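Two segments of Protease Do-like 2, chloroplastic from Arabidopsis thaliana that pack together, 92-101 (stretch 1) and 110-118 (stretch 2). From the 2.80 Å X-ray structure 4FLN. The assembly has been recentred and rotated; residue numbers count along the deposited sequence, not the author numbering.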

ATOM      1  N   CYS B  92      29.837  11.865  -6.066  1.00 45.33           N
ATOM      2  CA  CYS B  92      29.818  11.917  -7.529  1.00 51.21           C
ATOM      3  C   CYS B  92      30.852  10.964  -8.145  1.00 55.14           C
ATOM      4  O   CYS B  92      30.543  10.241  -9.082  1.00 62.86           O
ATOM      5  CB  CYS B  92      30.037  13.350  -8.050  1.00 40.02           C
ATOM      6  SG  CYS B  92      28.791  14.543  -7.518  1.00 81.22           S
ATOM      7  N   VAL B  93      32.077  10.998  -7.626  1.00 51.27           N
ATOM      8  CA  VAL B  93      33.179  10.186  -8.131  1.00 49.94           C
ATOM      9  C   VAL B  93      33.405   8.910  -7.327  1.00 53.21           C
ATOM     10  O   VAL B  93      34.382   8.201  -7.539  1.00 57.07           O
ATOM     11  CB  VAL B  93      34.489  10.972  -8.156  1.00 63.04           C
ATOM     12  CG1 VAL B  93      34.416  12.089  -9.180  1.00 66.77           C
ATOM     13  CG2 VAL B  93      34.803  11.512  -6.769  1.00 66.73           C
ATOM     14  N   GLU B  94      32.525   8.644  -6.373  1.00 52.98           N
ATOM     15  CA  GLU B  94      32.659   7.470  -5.524  1.00 57.36           C
ATOM     16  C   GLU B  94      32.856   6.176  -6.331  1.00 64.81           C
ATOM     17  O   GLU B  94      32.189   5.962  -7.342  1.00 64.89           O
ATOM     18  CB  GLU B  94      31.440   7.363  -4.613  1.00 54.48           C
ATOM     19  CG  GLU B  94      31.031   5.952  -4.278  1.00 75.61           C
ATOM     20  CD  GLU B  94      29.912   5.910  -3.252  1.00 91.69           C
ATOM     21  OE1 GLU B  94      29.032   5.020  -3.357  1.00 94.87           O
ATOM     22  OE2 GLU B  94      29.920   6.766  -2.338  1.00 93.34           O
ATOM     23  N   HIS B  95      33.782   5.331  -5.872  1.00 67.70           N
ATOM     24  CA  HIS B  95      34.145   4.077  -6.547  1.00 57.88           C
ATOM     25  C   HIS B  95      34.398   4.272  -8.039  1.00 53.41           C
ATOM     26  O   HIS B  95      33.923   3.489  -8.863  1.00 50.21           O
ATOM     27  CB  HIS B  95      33.068   3.000  -6.362  1.00 52.05           C
ATOM     28  CG  HIS B  95      32.912   2.522  -4.953  1.00 54.92           C
ATOM     29  ND1 HIS B  95      31.801   2.810  -4.189  1.00 59.84           N
ATOM     30  CD2 HIS B  95      33.719   1.764  -4.172  1.00 63.07           C
ATOM     31  CE1 HIS B  95      31.931   2.253  -2.997  1.00 64.34           C
ATOM     32  NE2 HIS B  95      33.085   1.611  -2.961  1.00 67.14           N
ATOM     33  N   ASP B  96      35.166   5.296  -8.386  1.00 52.97           N
ATOM     34  CA  ASP B  96      35.288   5.678  -9.783  1.00 57.11           C
ATOM     35  C   ASP B  96      36.050   4.652 -10.618  1.00 71.49           C
ATOM     36  O   ASP B  96      37.210   4.342 -10.345  1.00 84.67           O
ATOM     37  CB  ASP B  96      35.945   7.064  -9.900  1.00 60.20           C
ATOM     38  CG  ASP B  96      37.399   7.072  -9.455  1.00 59.52           C
ATOM     39  OD1 ASP B  96      37.653   6.886  -8.245  1.00 57.82           O
ATOM     40  OD2 ASP B  96      38.287   7.278 -10.316  1.00 55.17           O
ATOM     41  N   THR B  97      35.382   4.126 -11.637  1.00 73.69           N
ATOM     42  CA  THR B  97      36.046   3.326 -12.655  1.00 75.44           C
ATOM     43  C   THR B  97      36.715   4.269 -13.641  1.00 81.04           C
ATOM     44  O   THR B  97      37.875   4.094 -14.016  1.00 90.41           O
ATOM     45  CB  THR B  97      35.052   2.444 -13.402  1.00 70.36           C
ATOM     46  OG1 THR B  97      34.534   1.452 -12.506  1.00 73.05           O
ATOM     47  CG2 THR B  97      35.730   1.766 -14.571  1.00 70.61           C
ATOM     48  N   GLN B  98      35.957   5.274 -14.059  1.00 74.98           N
ATOM     49  CA  GLN B  98      36.484   6.365 -14.861  1.00 74.15           C
ATOM     50  C   GLN B  98      35.643   7.620 -14.617  1.00 70.04           C
ATOM     51  O   GLN B  98      34.463   7.544 -14.248  1.00 59.14           O
ATOM     52  CB  GLN B  98      36.507   6.001 -16.347  1.00 71.04           C
ATOM     53  CG  GLN B  98      35.137   5.738 -16.940  1.00 75.18           C
ATOM     54  CD  GLN B  98      35.192   5.404 -18.415  1.00 83.45           C
ATOM     55  OE1 GLN B  98      34.238   5.650 -19.148  1.00 86.44           O
ATOM     56  NE2 GLN B  98      36.311   4.835 -18.858  1.00 86.18           N
ATOM     57  N   VAL B  99      36.261   8.775 -14.816  1.00 55.52           N
ATOM     58  CA  VAL B  99      35.605  10.030 -14.540  1.00 55.55           C
ATOM     59  C   VAL B  99      35.864  11.000 -15.681  1.00 73.88           C
ATOM     60  O   VAL B  99      37.017  11.234 -16.079  1.00 78.36           O
ATOM     61  CB  VAL B  99      36.093  10.612 -13.209  1.00 60.78           C
ATOM     62  CG1 VAL B  99      35.460  11.974 -12.956  1.00 70.34           C
ATOM     63  CG2 VAL B  99      35.779   9.647 -12.075  1.00 51.55           C
ATOM     64  N   LYS B 100      34.782  11.548 -16.218  1.00 75.85           N
ATOM     65  CA  LYS B 100      34.869  12.408 -17.388  1.00 80.78           C
ATOM     66  C   LYS B 100      34.141  13.712 -17.112  1.00 72.92           C
ATOM     67  O   LYS B 100      33.127  13.739 -16.419  1.00 78.64           O
ATOM     68  CB  LYS B 100      34.256  11.702 -18.601  1.00 91.12           C
ATOM     69  CG  LYS B 100      33.996  10.210 -18.378  1.00 98.13           C
ATOM     70  CD  LYS B 100      32.740   9.733 -19.104  1.00 98.85           C
ATOM     71  CE  LYS B 100      32.374   8.299 -18.728  1.00 97.59           C
ATOM     72  NZ  LYS B 100      31.053   7.879 -19.294  1.00 96.12           N
ATOM     73  N   VAL B 101      34.657  14.804 -17.649  1.00 65.82           N
ATOM     74  CA  VAL B 101      34.030  16.094 -17.412  1.00 72.82           C
ATOM     75  C   VAL B 101      33.813  16.864 -18.708  1.00 77.73           C
ATOM     76  O   VAL B 101      34.588  16.745 -19.659  1.00 76.95           O
ATOM     77  CB  VAL B 101      34.847  16.941 -16.429  1.00 62.80           C
ATOM     78  CG1 VAL B 101      34.788  16.325 -15.047  1.00 52.68           C
ATOM     79  CG2 VAL B 101      36.284  17.064 -16.910  1.00 61.85           C
TER
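Stretch 2 (110-118) YVAKVLVRG

The most unusual feature of this contact is the way one arginine near the end of stretch 2 gathers in the irregular part of stretch 1. The guanidinium of Arg117 forms a salt bridge with Asp96, NH2 of Arg117 lying 2.6 Å from OD1 of Asp96 in a well-aligned hydrogen bond. NH1 of Arg117 adds a weak bond to the same OD1 of Asp96 at 3.2 Å and another weak one to the backbone O of Val93 at 3.1 Å. A planar cation with several N-H groups suits this place, because it can serve a carboxylate and a peptide carbonyl at once. Asp96 OD1, the CA of Glu94 and the N of His95 lie around the guanidinium edge, whereas CG2 of Val93 lies over one face, 4.2 Å from NH1 of Arg117. Asp96 and Arg117 both direct their CA-to-CB bonds toward the opposing stretch, while Glu94 and His95 direct theirs away and meet the arginine through backbone atoms.

Stretch 2 is a strand from Tyr110 to Gly118, extended except at Leu115, where phi/psi of -68/-56 make a local kink. Stretch 1 leaves a weakly bonded helix at its start, passes through a loop, turns a corner at Thr97 and ends as a strand that includes Gln98 to Val101. The two strands run in broadly opposite directions, with an angle of 127° between their N-to-C directions and a closest axis approach of 4.3 Å, so the pairing is antiparallel but markedly skewed.

Regular pairing is confined to the end of stretch 1 and the beginning of stretch 2. Val101 and Tyr110 form a hydrogen-bonded pair: N of Tyr110 donates to O of Val101 at 2.7 Å, and N of Val101 to O of Tyr110 at 2.8 Å. Lys100 then faces Val111 as a non-hydrogen-bonded pair, their CA atoms 4.3 Å apart, and CA of Lys100 makes a CA-H...O contact of 3.1 Å with O of Tyr110. One residue farther along, N of Ala112 donates to O of Val99 at 2.7 Å and in an almost straight line.

Side chains divide between the faces of this small sheet. Lys100 and Val111 share one; the lysine's end leads away, as its long polar chain allows, and Val111 is exposed. Val101 and Tyr110 are buried on the other face, with CG2 of Val101 4.3 Å from CB of Tyr110, while the end of the tyrosine leads away. The small methyl of Ala112 touches two valines of stretch 1, CB of Ala112 being 4.2 Å from both CG1 of Val99 and CG1 of Val101.

Val114 carries the apolar contact onward. Its CG2 lies 4.3 Å from CG2 of Val99 and 4.1 Å from CB of Val93, so a compact branched side chain links the strand to the helical start of stretch 1. That same CG2 of Val114 is 3.6 Å from OD2 of Asp96, bringing the apolar cluster up to the salt bridge. Together the stretches bury 472 Å², counting both sides.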

ATOM      1  N   TYR B 110      36.080  15.496 -21.555  1.00 85.23           N
ATOM      2  CA  TYR B 110      37.471  15.295 -21.169  1.00 75.12           C
ATOM      3  C   TYR B 110      37.560  14.288 -20.029  1.00 83.28           C
ATOM      4  O   TYR B 110      36.543  13.852 -19.491  1.00 96.14           O
ATOM      5  CB  TYR B 110      38.116  16.625 -20.785  1.00 69.50           C
ATOM      6  CG  TYR B 110      38.247  17.557 -21.961  1.00 77.09           C
ATOM      7  CD1 TYR B 110      37.161  18.290 -22.410  1.00 81.55           C
ATOM      8  CD2 TYR B 110      39.450  17.683 -22.646  1.00 84.84           C
ATOM      9  CE1 TYR B 110      37.270  19.137 -23.501  1.00 86.12           C
ATOM     10  CE2 TYR B 110      39.568  18.529 -23.737  1.00 86.32           C
ATOM     11  CZ  TYR B 110      38.473  19.252 -24.158  1.00 85.21           C
ATOM     12  OH  TYR B 110      38.576  20.097 -25.236  1.00 87.26           O
ATOM     13  N   VAL B 111      38.776  13.929 -19.644  1.00 79.12           N
ATOM     14  CA  VAL B 111      38.953  12.829 -18.707  1.00 80.91           C
ATOM     15  C   VAL B 111      39.685  13.293 -17.451  1.00 77.02           C
ATOM     16  O   VAL B 111      40.742  13.922 -17.529  1.00 77.17           O
ATOM     17  CB  VAL B 111      39.677  11.648 -19.380  1.00 82.46           C
ATOM     18  CG1 VAL B 111      41.016  12.101 -19.938  1.00 83.34           C
ATOM     19  CG2 VAL B 111      39.827  10.475 -18.413  1.00 77.88           C
ATOM     20  N   ALA B 112      39.108  12.986 -16.295  1.00 68.96           N
ATOM     21  CA  ALA B 112      39.570  13.583 -15.047  1.00 61.19           C
ATOM     22  C   ALA B 112      40.039  12.545 -14.048  1.00 67.37           C
ATOM     23  O   ALA B 112      39.545  11.415 -14.022  1.00 67.72           O
ATOM     24  CB  ALA B 112      38.470  14.452 -14.431  1.00 49.82           C
ATOM     25  N   LYS B 113      40.991  12.948 -13.216  1.00 73.58           N
ATOM     26  CA  LYS B 113      41.520  12.081 -12.173  1.00 76.48           C
ATOM     27  C   LYS B 113      41.110  12.586 -10.786  1.00 61.99           C
ATOM     28  O   LYS B 113      41.054  13.795 -10.551  1.00 61.23           O
ATOM     29  CB  LYS B 113      43.039  11.988 -12.290  1.00 77.75           C
ATOM     30  N   VAL B 114      40.850  11.661  -9.867  1.00 47.25           N
ATOM     31  CA  VAL B 114      40.463  12.042  -8.516  1.00 53.03           C
ATOM     32  C   VAL B 114      41.693  12.151  -7.624  1.00 61.37           C
ATOM     33  O   VAL B 114      42.254  11.137  -7.189  1.00 63.52           O
ATOM     34  CB  VAL B 114      39.570  10.961  -7.891  1.00 48.14           C
ATOM     35  CG1 VAL B 114      38.953  11.457  -6.591  1.00 40.13           C
ATOM     36  CG2 VAL B 114      38.509  10.526  -8.875  1.00 53.41           C
ATOM     37  N   LEU B 115      42.060  13.389  -7.299  1.00 58.34           N
ATOM     38  CA  LEU B 115      43.234  13.677  -6.484  1.00 54.90           C
ATOM     39  C   LEU B 115      43.065  13.203  -5.047  1.00 65.75           C
ATOM     40  O   LEU B 115      43.886  12.444  -4.529  1.00 72.26           O
ATOM     41  CB  LEU B 115      43.523  15.179  -6.477  1.00 50.91           C
ATOM     42  CG  LEU B 115      43.956  15.842  -7.786  1.00 59.03           C
ATOM     43  CD1 LEU B 115      44.262  17.309  -7.550  1.00 62.13           C
ATOM     44  CD2 LEU B 115      45.165  15.137  -8.373  1.00 52.38           C
ATOM     45  N   VAL B 116      42.010  13.679  -4.394  1.00 57.85           N
ATOM     46  CA  VAL B 116      41.779  13.335  -3.002  1.00 52.06           C
ATOM     47  C   VAL B 116      40.303  13.443  -2.671  1.00 53.18           C
ATOM     48  O   VAL B 116      39.604  14.293  -3.211  1.00 63.00           O
ATOM     49  CB  VAL B 116      42.611  14.249  -2.071  1.00 60.36           C
ATOM     50  CG1 VAL B 116      42.225  15.712  -2.264  1.00 55.79           C
ATOM     51  CG2 VAL B 116      42.468  13.822  -0.620  1.00 67.75           C
ATOM     52  N   ARG B 117      39.817  12.582  -1.789  1.00 50.73           N
ATOM     53  CA  ARG B 117      38.410  12.645  -1.443  1.00 48.99           C
ATOM     54  C   ARG B 117      38.121  12.476   0.050  1.00 52.63           C
ATOM     55  O   ARG B 117      38.385  11.423   0.624  1.00 50.86           O
ATOM     56  CB  ARG B 117      37.651  11.606  -2.263  1.00 41.74           C
ATOM     57  CG  ARG B 117      38.096  10.192  -2.016  1.00 32.33           C
ATOM     58  CD  ARG B 117      37.487   9.240  -3.021  1.00 46.75           C
ATOM     59  NE  ARG B 117      38.269   9.158  -4.251  1.00 60.51           N
ATOM     60  CZ  ARG B 117      37.859   8.542  -5.353  1.00 63.04           C
ATOM     61  NH1 ARG B 117      36.666   7.963  -5.385  1.00 63.58           N
ATOM     62  NH2 ARG B 117      38.636   8.507  -6.420  1.00 63.86           N
ATOM     63  N   GLY B 118      37.599  13.525   0.684  1.00 55.22           N
ATOM     64  CA  GLY B 118      37.005  13.398   2.003  1.00 56.10           C
ATOM     65  C   GLY B 118      35.627  12.758   1.957  1.00 59.19           C
ATOM     66  O   GLY B 118      34.707  13.302   1.351  1.00 64.54           O
TER